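Side-chain contacts in methionine-binding protein (Coxiella burnetii, PDB 3TQW), which binds methionine and, as a substrate-binding lipoprotein of the NlpA family, probably delivers it to an ABC transporter for uptake: residues T15-V20 with K231-G236; V20-A25 with V33-F38; T94-L99 with V166-I171; E205-K208 with R212-Q215. All coordinates share one frame; numbering follows the deposited sequence.

Interaction 1 (T15-V20 with K231-G236)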
loop_
_atom_site.group_PDB
_atom_site.type_symbol
_atom_site.label_atom_id
_atom_site.label_comp_id
_atom_site.label_asym_id
_atom_site.label_seq_id
_atom_site.Cartn_x
_atom_site.Cartn_y
_atom_site.Cartn_z
ATOM N N THR A 15 3.762 -10.132 4.248
ATOM C CA THR A 15 4.310 -10.926 5.334
ATOM C C THR A 15 5.131 -12.079 4.767
ATOM O O THR A 15 6.169 -12.434 5.325
ATOM C CB THR A 15 3.198 -11.435 6.276
ATOM O OG1 THR A 15 2.639 -10.315 6.980
ATOM C CG2 THR A 15 3.757 -12.427 7.296
ATOM N N GLN A 16 4.678 -12.658 3.654
ATOM C CA GLN A 16 5.462 -13.697 2.982
ATOM C C GLN A 16 6.794 -13.127 2.519
ATOM O O GLN A 16 7.835 -13.763 2.663
ATOM C CB GLN A 16 4.707 -14.283 1.787
ATOM C CG GLN A 16 3.453 -15.038 2.171
ATOM C CD GLN A 16 2.734 -15.638 0.975
ATOM O OE1 GLN A 16 1.511 -15.578 0.890
ATOM N NE2 GLN A 16 3.489 -16.228 0.055
ATOM N N LEU A 17 6.751 -11.924 1.960
ATOM C CA LEU A 17 7.964 -11.254 1.528
ATOM C C LEU A 17 8.899 -11.084 2.724
ATOM O O LEU A 17 10.101 -11.353 2.637
ATOM C CB LEU A 17 7.637 -9.896 0.896
ATOM C CG LEU A 17 8.850 -9.160 0.325
ATOM C CD1 LEU A 17 9.356 -9.890 -0.915
ATOM C CD2 LEU A 17 8.509 -7.716 -0.007
HETATM N N MSE A 18 8.346 -10.645 3.849
HETATM C CA MSE A 18 9.157 -10.433 5.043
HETATM C C MSE A 18 9.729 -11.747 5.580
HETATM O O MSE A 18 10.805 -11.763 6.175
HETATM C CB MSE A 18 8.365 -9.709 6.130
HETATM C CG MSE A 18 9.175 -9.439 7.404
HETATM SE SE MSE A 18 10.709 -8.239 7.147
HETATM C CE MSE A 18 9.734 -6.573 6.874
ATOM N N GLU A 19 9.020 -12.851 5.364
ATOM C CA GLU A 19 9.526 -14.152 5.802
ATOM C C GLU A 19 10.829 -14.482 5.074
ATOM O O GLU A 19 11.750 -15.046 5.657
ATOM C CB GLU A 19 8.509 -15.271 5.566
ATOM C CG GLU A 19 7.338 -15.288 6.536
ATOM C CD GLU A 19 7.676 -15.889 7.894
ATOM O OE1 GLU A 19 8.825 -16.345 8.100
ATOM O OE2 GLU A 19 6.775 -15.903 8.757
ATOM N N VAL A 20 10.898 -14.144 3.792
ATOM C CA VAL A 20 12.111 -14.386 3.035
ATOM C C VAL A 20 13.207 -13.438 3.518
ATOM O O VAL A 20 14.365 -13.828 3.672
ATOM C CB VAL A 20 11.880 -14.225 1.518
ATOM C CG1 VAL A 20 13.202 -14.381 0.762
ATOM C CG2 VAL A 20 10.865 -15.253 1.032
ATOM N N LYS A 231 8.014 -13.722 -7.462
ATOM C CA LYS A 231 7.115 -14.869 -7.375
ATOM C C LYS A 231 5.783 -14.495 -6.716
ATOM O O LYS A 231 4.731 -14.997 -7.101
ATOM C CB LYS A 231 7.768 -16.030 -6.624
ATOM C CG LYS A 231 9.078 -16.541 -7.233
ATOM C CD LYS A 231 9.394 -17.939 -6.719
ATOM C CE LYS A 231 10.893 -18.254 -6.721
ATOM N NZ LYS A 231 11.658 -17.576 -7.798
ATOM N N ILE A 232 5.837 -13.609 -5.726
ATOM C CA ILE A 232 4.649 -13.238 -4.968
ATOM C C ILE A 232 3.815 -12.172 -5.684
ATOM O O ILE A 232 2.589 -12.262 -5.725
ATOM C CB ILE A 232 5.026 -12.742 -3.550
ATOM C CG1 ILE A 232 5.739 -13.851 -2.765
ATOM C CG2 ILE A 232 3.792 -12.262 -2.796
ATOM C CD1 ILE A 232 6.546 -13.333 -1.591
ATOM N N PHE A 233 4.487 -11.175 -6.257
ATOM C CA PHE A 233 3.813 -9.995 -6.807
ATOM C C PHE A 233 3.932 -9.839 -8.324
ATOM O O PHE A 233 3.231 -9.017 -8.928
ATOM C CB PHE A 233 4.358 -8.723 -6.153
ATOM C CG PHE A 233 4.134 -8.652 -4.668
ATOM C CD1 PHE A 233 2.914 -8.238 -4.156
ATOM C CD2 PHE A 233 5.149 -8.985 -3.785
ATOM C CE1 PHE A 233 2.703 -8.170 -2.781
ATOM C CE2 PHE A 233 4.948 -8.915 -2.414
ATOM C CZ PHE A 233 3.724 -8.503 -1.913
ATOM N N GLY A 234 4.826 -10.605 -8.940
ATOM C CA GLY A 234 5.118 -10.419 -10.352
ATOM C C GLY A 234 5.477 -8.969 -10.621
ATOM O O GLY A 234 6.177 -8.335 -9.823
ATOM N N ASP A 235 4.984 -8.435 -11.737
ATOM C CA ASP A 235 5.224 -7.040 -12.096
ATOM C C ASP A 235 4.517 -6.063 -11.154
ATOM O O ASP A 235 4.642 -4.850 -11.309
ATOM C CB ASP A 235 4.779 -6.773 -13.537
ATOM C CG ASP A 235 5.569 -7.583 -14.548
ATOM O OD1 ASP A 235 6.707 -7.989 -14.229
ATOM O OD2 ASP A 235 5.057 -7.811 -15.666
ATOM N N GLY A 236 3.777 -6.594 -10.185
ATOM C CA GLY A 236 3.018 -5.768 -9.264
ATOM C C GLY A 236 3.868 -5.162 -8.162
ATOM O O GLY A 236 3.390 -4.323 -7.394
#

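Interaction 2 (V20-A25 with V33-F38)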
loop_
_atom_site.group_PDB
_atom_site.type_symbol
_atom_site.label_atom_id
_atom_site.label_comp_id
_atom_site.label_asym_id
_atom_site.label_seq_id
_atom_site.Cartn_x
_atom_site.Cartn_y
_atom_site.Cartn_z
ATOM N N VAL A 20 10.898 -14.144 3.792
ATOM C CA VAL A 20 12.111 -14.386 3.035
ATOM C C VAL A 20 13.207 -13.438 3.518
ATOM O O VAL A 20 14.365 -13.828 3.672
ATOM C CB VAL A 20 11.880 -14.225 1.518
ATOM C CG1 VAL A 20 13.202 -14.381 0.762
ATOM C CG2 VAL A 20 10.865 -15.253 1.032
ATOM N N ALA A 21 12.835 -12.193 3.779
ATOM C CA ALA A 21 13.801 -11.222 4.285
ATOM C C ALA A 21 14.364 -11.684 5.626
ATOM O O ALA A 21 15.550 -11.499 5.914
ATOM C CB ALA A 21 13.161 -9.852 4.411
ATOM N N LYS A 22 13.512 -12.302 6.439
ATOM C CA LYS A 22 13.919 -12.808 7.750
ATOM C C LYS A 22 14.960 -13.917 7.629
ATOM O O LYS A 22 15.896 -14.002 8.433
ATOM C CB LYS A 22 12.687 -13.294 8.528
ATOM C CG LYS A 22 12.962 -14.302 9.646
ATOM C CD LYS A 22 11.629 -14.807 10.221
ATOM C CE LYS A 22 11.814 -16.002 11.144
ATOM N NZ LYS A 22 12.400 -15.608 12.451
ATOM N N GLN A 23 14.798 -14.771 6.623
ATOM C CA GLN A 23 15.754 -15.835 6.373
ATOM C C GLN A 23 17.092 -15.255 5.943
ATOM O O GLN A 23 18.145 -15.694 6.403
ATOM C CB GLN A 23 15.239 -16.775 5.285
ATOM C CG GLN A 23 14.002 -17.561 5.665
ATOM C CD GLN A 23 13.288 -18.109 4.440
ATOM O OE1 GLN A 23 12.055 -18.085 4.359
ATOM N NE2 GLN A 23 14.062 -18.589 3.471
ATOM N N VAL A 24 17.044 -14.287 5.035
ATOM C CA VAL A 24 18.251 -13.603 4.587
ATOM C C VAL A 24 18.938 -12.932 5.775
ATOM O O VAL A 24 20.155 -13.009 5.923
ATOM C CB VAL A 24 17.926 -12.550 3.509
ATOM C CG1 VAL A 24 19.130 -11.624 3.262
ATOM C CG2 VAL A 24 17.497 -13.240 2.218
ATOM N N ALA A 25 18.143 -12.282 6.621
ATOM C CA ALA A 25 18.672 -11.593 7.790
ATOM C C ALA A 25 19.491 -12.554 8.651
ATOM O O ALA A 25 20.597 -12.222 9.081
ATOM C CB ALA A 25 17.543 -10.977 8.598
ATOM N N VAL A 33 15.171 -11.944 13.386
ATOM C CA VAL A 33 14.016 -11.090 13.154
ATOM C C VAL A 33 12.740 -11.842 13.504
ATOM O O VAL A 33 12.496 -12.933 12.997
ATOM C CB VAL A 33 13.934 -10.668 11.688
ATOM C CG1 VAL A 33 12.635 -9.906 11.430
ATOM C CG2 VAL A 33 15.154 -9.826 11.304
ATOM N N ASN A 34 11.938 -11.261 14.385
ATOM C CA ASN A 34 10.640 -11.822 14.729
ATOM C C ASN A 34 9.527 -11.010 14.063
ATOM O O ASN A 34 9.380 -9.817 14.326
ATOM C CB ASN A 34 10.464 -11.838 16.249
ATOM C CG ASN A 34 9.176 -12.523 16.686
ATOM O OD1 ASN A 34 8.526 -13.213 15.901
ATOM N ND2 ASN A 34 8.808 -12.337 17.952
ATOM N N ILE A 35 8.758 -11.652 13.189
ATOM C CA ILE A 35 7.707 -10.958 12.445
ATOM C C ILE A 35 6.414 -10.896 13.262
ATOM O O ILE A 35 5.890 -11.925 13.687
ATOM C CB ILE A 35 7.435 -11.643 11.080
ATOM C CG1 ILE A 35 8.705 -11.628 10.228
ATOM C CG2 ILE A 35 6.278 -10.961 10.356
ATOM C CD1 ILE A 35 8.641 -12.507 9.001
ATOM N N ILE A 36 5.915 -9.685 13.486
ATOM C CA ILE A 36 4.648 -9.480 14.189
ATOM C C ILE A 36 3.595 -8.994 13.187
ATOM O O ILE A 36 3.729 -7.906 12.627
ATOM C CB ILE A 36 4.799 -8.445 15.317
ATOM C CG1 ILE A 36 5.990 -8.811 16.222
ATOM C CG2 ILE A 36 3.509 -8.338 16.128
ATOM C CD1 ILE A 36 5.893 -10.196 16.837
ATOM N N THR A 37 2.560 -9.797 12.944
ATOM C CA THR A 37 1.584 -9.438 11.915
ATOM C C THR A 37 0.413 -8.660 12.504
ATOM O O THR A 37 0.026 -8.870 13.655
ATOM C CB THR A 37 1.024 -10.667 11.173
ATOM O OG1 THR A 37 0.360 -11.519 12.110
ATOM C CG2 THR A 37 2.132 -11.444 10.479
ATOM N N PHE A 38 -0.152 -7.776 11.692
ATOM C CA PHE A 38 -1.310 -6.985 12.069
ATOM C C PHE A 38 -2.363 -7.099 10.976
ATOM O O PHE A 38 -2.085 -7.622 9.893
ATOM C CB PHE A 38 -0.893 -5.523 12.274
ATOM C CG PHE A 38 0.075 -5.336 13.393
ATOM C CD1 PHE A 38 -0.379 -5.109 14.686
ATOM C CD2 PHE A 38 1.438 -5.417 13.171
ATOM C CE1 PHE A 38 0.516 -4.958 15.728
ATOM C CE2 PHE A 38 2.334 -5.265 14.213
ATOM C CZ PHE A 38 1.871 -5.031 15.490
HETATM O O HOH W 1 16.088 -13.503 11.106
#

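Interaction 3 (T94-L99 with V166-I171)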
loop_
_atom_site.group_PDB
_atom_site.type_symbol
_atom_site.label_atom_id
_atom_site.label_comp_id
_atom_site.label_asym_id
_atom_site.label_seq_id
_atom_site.Cartn_x
_atom_site.Cartn_y
_atom_site.Cartn_z
ATOM N N THR A 94 -15.230 -4.907 -18.220
ATOM C CA THR A 94 -13.901 -5.287 -18.691
ATOM C C THR A 94 -13.164 -4.086 -19.264
ATOM O O THR A 94 -11.955 -4.135 -19.483
ATOM C CB THR A 94 -13.968 -6.373 -19.782
ATOM O OG1 THR A 94 -14.775 -5.905 -20.868
ATOM C CG2 THR A 94 -14.568 -7.655 -19.228
ATOM N N ALA A 95 -13.899 -3.009 -19.522
ATOM C CA ALA A 95 -13.295 -1.790 -20.045
ATOM C C ALA A 95 -13.903 -0.572 -19.369
ATOM O O ALA A 95 -15.089 -0.560 -19.051
ATOM C CB ALA A 95 -13.476 -1.709 -21.553
ATOM N N LEU A 96 -13.090 0.454 -19.154
ATOM C CA LEU A 96 -13.536 1.619 -18.399
ATOM C C LEU A 96 -14.673 2.375 -19.084
ATOM O O LEU A 96 -15.516 2.972 -18.413
ATOM C CB LEU A 96 -12.361 2.555 -18.106
ATOM C CG LEU A 96 -11.343 2.040 -17.084
ATOM C CD1 LEU A 96 -10.152 2.986 -16.989
ATOM C CD2 LEU A 96 -11.999 1.851 -15.717
ATOM N N THR A 97 -14.702 2.348 -20.414
ATOM C CA THR A 97 -15.758 3.039 -21.153
ATOM C C THR A 97 -17.145 2.454 -20.877
ATOM O O THR A 97 -18.157 3.118 -21.099
ATOM C CB THR A 97 -15.490 3.060 -22.678
ATOM O OG1 THR A 97 -15.259 1.727 -23.153
ATOM C CG2 THR A 97 -14.278 3.922 -22.993
ATOM N N GLN A 98 -17.189 1.220 -20.385
ATOM C CA GLN A 98 -18.462 0.559 -20.096
ATOM C C GLN A 98 -19.222 1.168 -18.912
ATOM O O GLN A 98 -20.397 0.860 -18.704
ATOM C CB GLN A 98 -18.251 -0.937 -19.852
ATOM C CG GLN A 98 -17.650 -1.692 -21.029
ATOM C CD GLN A 98 -17.527 -3.180 -20.761
ATOM O OE1 GLN A 98 -16.867 -3.601 -19.811
ATOM N NE2 GLN A 98 -18.172 -3.987 -21.597
ATOM N N LEU A 99 -18.559 2.016 -18.130
ATOM C CA LEU A 99 -19.203 2.618 -16.963
ATOM C C LEU A 99 -20.459 3.385 -17.351
ATOM O O LEU A 99 -20.427 4.226 -18.242
ATOM C CB LEU A 99 -18.243 3.548 -16.222
ATOM C CG LEU A 99 -17.217 2.868 -15.318
ATOM C CD1 LEU A 99 -16.232 3.884 -14.781
ATOM C CD2 LEU A 99 -17.917 2.126 -14.184
ATOM N N VAL A 166 -20.246 -2.728 -6.313
ATOM C CA VAL A 166 -19.818 -1.525 -7.018
ATOM C C VAL A 166 -19.374 -1.889 -8.420
ATOM O O VAL A 166 -19.160 -3.059 -8.727
ATOM C CB VAL A 166 -18.677 -0.799 -6.284
ATOM C CG1 VAL A 166 -19.130 -0.398 -4.879
ATOM C CG2 VAL A 166 -17.434 -1.691 -6.222
ATOM N N ASP A 167 -19.237 -0.880 -9.270
ATOM C CA ASP A 167 -18.885 -1.113 -10.659
ATOM C C ASP A 167 -17.381 -1.120 -10.878
ATOM O O ASP A 167 -16.901 -1.657 -11.873
ATOM C CB ASP A 167 -19.560 -0.063 -11.537
ATOM C CG ASP A 167 -21.063 -0.069 -11.374
ATOM O OD1 ASP A 167 -21.687 -1.045 -11.827
ATOM O OD2 ASP A 167 -21.615 0.877 -10.773
ATOM N N LEU A 168 -16.648 -0.532 -9.937
ATOM C CA LEU A 168 -15.203 -0.360 -10.061
ATOM C C LEU A 168 -14.632 -0.049 -8.685
ATOM O O LEU A 168 -15.258 0.662 -7.899
ATOM C CB LEU A 168 -14.893 0.806 -11.004
ATOM C CG LEU A 168 -13.451 0.950 -11.496
ATOM C CD1 LEU A 168 -13.134 -0.179 -12.471
ATOM C CD2 LEU A 168 -13.227 2.308 -12.151
ATOM N N ALA A 169 -13.449 -0.573 -8.383
ATOM C CA ALA A 169 -12.822 -0.285 -7.097
ATOM C C ALA A 169 -11.322 -0.102 -7.247
ATOM O O ALA A 169 -10.667 -0.849 -7.975
ATOM C CB ALA A 169 -13.132 -1.391 -6.084
ATOM N N ALA A 170 -10.792 0.909 -6.566
ATOM C CA ALA A 170 -9.352 1.083 -6.439
ATOM C C ALA A 170 -8.917 0.299 -5.210
ATOM O O ALA A 170 -9.378 0.575 -4.103
ATOM C CB ALA A 170 -9.014 2.557 -6.273
ATOM N N ILE A 171 -8.044 -0.688 -5.396
ATOM C CA ILE A 171 -7.671 -1.590 -4.308
ATOM C C ILE A 171 -6.154 -1.675 -4.128
ATOM O O ILE A 171 -5.417 -1.849 -5.097
ATOM C CB ILE A 171 -8.228 -3.009 -4.565
ATOM C CG1 ILE A 171 -9.735 -2.952 -4.861
ATOM C CG2 ILE A 171 -7.908 -3.950 -3.391
ATOM C CD1 ILE A 171 -10.374 -4.315 -5.131
#

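Interaction 4 (E205-K208 with R212-Q215)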
loop_
_atom_site.group_PDB
_atom_site.type_symbol
_atom_site.label_atom_id
_atom_site.label_comp_id
_atom_site.label_asym_id
_atom_site.label_seq_id
_atom_site.Cartn_x
_atom_site.Cartn_y
_atom_site.Cartn_z
ATOM N N GLU A 205 12.073 7.445 15.869
ATOM C CA GLU A 205 13.049 8.506 15.646
ATOM C C GLU A 205 14.375 8.247 16.360
ATOM O O GLU A 205 15.444 8.415 15.779
ATOM C CB GLU A 205 12.463 9.850 16.090
ATOM C CG GLU A 205 13.501 10.922 16.381
ATOM C CD GLU A 205 14.259 11.352 15.143
ATOM O OE1 GLU A 205 13.772 11.086 14.025
ATOM O OE2 GLU A 205 15.343 11.957 15.293
ATOM N N ASP A 206 14.306 7.838 17.622
ATOM C CA ASP A 206 15.516 7.588 18.403
ATOM C C ASP A 206 16.354 6.419 17.872
ATOM O O ASP A 206 17.535 6.302 18.203
ATOM C CB ASP A 206 15.171 7.362 19.874
ATOM C CG ASP A 206 14.793 8.649 20.587
ATOM O OD1 ASP A 206 15.126 9.738 20.072
ATOM O OD2 ASP A 206 14.171 8.569 21.668
ATOM N N ASP A 207 15.747 5.566 17.047
ATOM C CA ASP A 207 16.438 4.380 16.539
ATOM C C ASP A 207 16.881 4.497 15.086
ATOM O O ASP A 207 17.250 3.494 14.474
ATOM C CB ASP A 207 15.540 3.138 16.660
ATOM C CG ASP A 207 15.203 2.786 18.095
ATOM O OD1 ASP A 207 15.945 3.199 19.008
ATOM O OD2 ASP A 207 14.199 2.073 18.309
ATOM N N LYS A 208 16.832 5.696 14.516
ATOM C CA LYS A 208 17.083 5.837 13.078
ATOM C C LYS A 208 18.485 5.392 12.647
ATOM O O LYS A 208 18.698 5.038 11.486
ATOM C CB LYS A 208 16.830 7.272 12.618
ATOM C CG LYS A 208 17.902 8.233 13.065
ATOM C CD LYS A 208 17.729 9.600 12.431
ATOM C CE LYS A 208 16.990 10.538 13.358
ATOM N NZ LYS A 208 17.386 11.959 13.120
ATOM N N ARG A 212 21.187 -2.628 13.211
ATOM C CA ARG A 212 20.383 -3.831 12.979
ATOM C C ARG A 212 19.111 -3.517 12.192
ATOM O O ARG A 212 18.673 -4.311 11.357
ATOM C CB ARG A 212 20.046 -4.512 14.303
ATOM C CG ARG A 212 21.266 -4.856 15.131
ATOM C CD ARG A 212 20.898 -4.930 16.597
ATOM N NE ARG A 212 20.225 -6.177 16.921
ATOM C CZ ARG A 212 19.379 -6.324 17.935
ATOM N NH1 ARG A 212 19.091 -5.293 18.715
ATOM N NH2 ARG A 212 18.814 -7.503 18.162
ATOM N N LEU A 213 18.511 -2.364 12.466
ATOM C CA LEU A 213 17.344 -1.933 11.698
ATOM C C LEU A 213 17.721 -1.555 10.259
ATOM O O LEU A 213 16.979 -1.847 9.317
ATOM C CB LEU A 213 16.621 -0.785 12.410
ATOM C CG LEU A 213 16.227 -1.118 13.855
ATOM C CD1 LEU A 213 15.492 0.039 14.527
ATOM C CD2 LEU A 213 15.380 -2.388 13.888
ATOM N N LYS A 214 18.875 -0.915 10.087
ATOM C CA LYS A 214 19.393 -0.627 8.752
ATOM C C LYS A 214 19.668 -1.918 7.979
ATOM O O LYS A 214 19.476 -1.980 6.769
ATOM C CB LYS A 214 20.676 0.203 8.827
ATOM C CG LYS A 214 20.489 1.632 9.319
ATOM C CD LYS A 214 21.807 2.399 9.226
ATOM C CE LYS A 214 21.652 3.848 9.650
ATOM N NZ LYS A 214 22.943 4.592 9.551
ATOM N N GLN A 215 20.128 -2.945 8.683
ATOM C CA GLN A 215 20.378 -4.242 8.053
ATOM C C GLN A 215 19.102 -4.897 7.521
ATOM O O GLN A 215 19.140 -5.619 6.528
ATOM C CB GLN A 215 21.131 -5.170 9.007
ATOM C CG GLN A 215 22.580 -4.763 9.177
ATOM C CD GLN A 215 23.236 -5.432 10.372
ATOM O OE1 GLN A 215 22.681 -6.354 10.962
ATOM N NE2 GLN A 215 24.413 -4.953 10.743
#

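Interaction 1 (T15-V20 with K231-G236)
With CG1 of Ile-232 anti to its carbonyl carbon (chi1 -61°) and CD1 nearly trans beyond it (chi2 160°), the side chain extends across to helix 13-29 and touches Gln-16 and Leu-17. This is helix-helix packing on one lobe of a periplasmic binding-protein fold, where the last turn of helix 223-233 lies against the first turns of helix 13-29. The tip of Ile-232 meets backbone as well as side chain: CD1 is 3.8 Å from the N of Leu-17 and 4.0 Å from CB of Gln-16. Gln-16 contributes its aliphatic root, which suits an exposed site, since its amide can stay in solvent while CB borders the packing. Leu-17 is buried and also rests on Val-225 and Ala-229 of the other helix. Its CB comes to the edge of the Phe-233 ring, close to the ring plane, whereas Ile-232 CG2 covers a face of the same ring, off-centre toward the rim. Phe-233 also meets the ring of Tyr-84, a methionine-pocket residue. Just after it Gly-234 takes a positive phi of 53°, readily adopted without a side chain, and the chain turns back so that Gly-236 N bonds to Phe-233 O at 2.8 Å.

Interaction 2 (V20-A25 with V33-F38)
Lys-22 leaves helix 13-29 toward strand 33-38 and runs alongside the backbone of Val-33. Its CB lies 4.1 Å from Ile-35 CD1. CG, anti to the backbone N, passes 3.6 Å from Val-33 O. CD stays near the same oxygen and comes within 4.0 Å of Ile-35 CD1. CE still flanks the carbonyl, and there the otherwise extended chain bends (chi4 74°), bringing NZ round to Val-33 O for a 2.7 Å hydrogen bond. A C=O...N angle of 164° puts the ammonium almost straight ahead of the carbonyl. A long lysine suits this border, lending methylenes to Ile-35 and a charge to the oxygen. Strand 33-38 is outermost in its sheet, with Asn-34 and Ile-36 using their backbones to pair with strand 5-10, and the Val-33 carbonyl finds its partner in the helix instead. Val-33 N reaches the helix through a water, which accepts from it at 2.9 Å and donates to Lys-22 O at 2.7 Å. One turn further along the helix, the small Ala-25 lets Val-33 come close, CB to CG2 3.8 Å. Helix and strand run nearly antiparallel, at 165°, as expected of the beta-alpha-beta unit built from strand 5-10, helix 13-29 and strand 33-38.

Interaction 3 (T94-L99 with V166-I171)
Leu-96 and Leu-168 meet with their side chains at about a right angle, one reaching across the branched end of the other. CD2 of Leu-96 does the touching, 3.8 Å from CD2 and 4.0 Å from CD1 of Leu-168. The loop between strands 87-89 and 104-108 thereby packs its 3-10 turn, 96-98, on the start of strand 168-171, in the binding-protein lobe built on the five-stranded sheet. Leu-168 sends CG anti to its backbone N (chi1 -167°), which turns its methyl groups toward that turn. Leu-99 follows Leu-96 by three residues, about one turn of such a helix, and so supports the same neighbour: its CD1 lies 4.3 Å from Leu-168 CD2. Its other methyl, CD2, is 3.8 Å from CB of Asp-167, with the two side chains inclined to each other. Here aspartate offers only its methylene to the leucine, while its OD2 accepts from the backbone N of Lys-104. Leu-99 and Leu-168 also share Ile-105, at the N-terminal ends of strands 104-108 and 168-171, two parallel neighbours inside the sheet.

The turn is fastened from within by Gln-98. Its OE1 receives Thr-94 N at 2.6 Å, nearly in line with the C=O bond, Ala-95 N at 3.0 Å, tilted well above the carbonyl plane, and the Thr-94 hydroxyl at a longer 3.3 Å. These three donors should hold the amide in one orientation. No hydrogen bond passes between the two segments; their adhesion is apolar, made by leucine methyls and the aspartate methylene, while the Gln-98 carbonyl is used within the turn and Asp-167 OD2 by Lys-104 N.

Interaction 4 (E205-K208 with R212-Q215)
From Asp-207 and Lys-208 the backbone turns back on itself into helix 211-220, so that the loop faces the helix with the CA atoms of Lys-208 and Leu-213 7.9 Å apart. Leu-213 points at the loop, and its CD1 touches Asp-207 twice, lying 3.8 Å from CB and 3.9 Å from the carbonyl O. The same leucine rests on Ile-78 and Val-5, residues of the six-stranded sheet, so a large branched apolar side chain fits well at this buried position. Asp-207 meets the leucine with its methylene; the carboxylate makes a salt bridge through OD2 to Arg-204 at the end of strand 198-204. Beside this pair Lys-214 lies fully stretched, each torsion beyond CB close to trans, and carries CE to 3.7 Å from Lys-208 O. That approach is a methylene beside a carbonyl and is not a hydrogen bond. Lys-208 leaves the backbone pointing away from the helix, and its NZ forms a salt bridge with Glu-205 OE2 at 3.0 Å, at the start of the loop. Charged residues suit this surface, yet the charges pair along the strand-to-helix connection, while loop and helix meet without a hydrogen bond or salt bridge, through helix carbons set against Asp-207 CB and two loop carbonyl oxygens.

Interactions 1 and 2 use the same helix, 13-29, and share Val-20; their centres are 12 Å apart, and Ile-35 CD1 reaches the backbone N of Glu-19 at 3.7 Å. Helix 13-29 thus packs on helix 223-233 in one contact and on strand 33-38 in the other. Interaction 4 belongs to the same lobe, its centre 16 Å from that of interaction 2, with no touch. Interaction 3 lies in the other lobe, 42 Å from interaction 4 between centres. The Phe-233 side chain of interaction 1 is about 8 Å from the bound methionine; strand 168-171 of interaction 3 leads directly to the pocket residues Asn-172 and Asn-174.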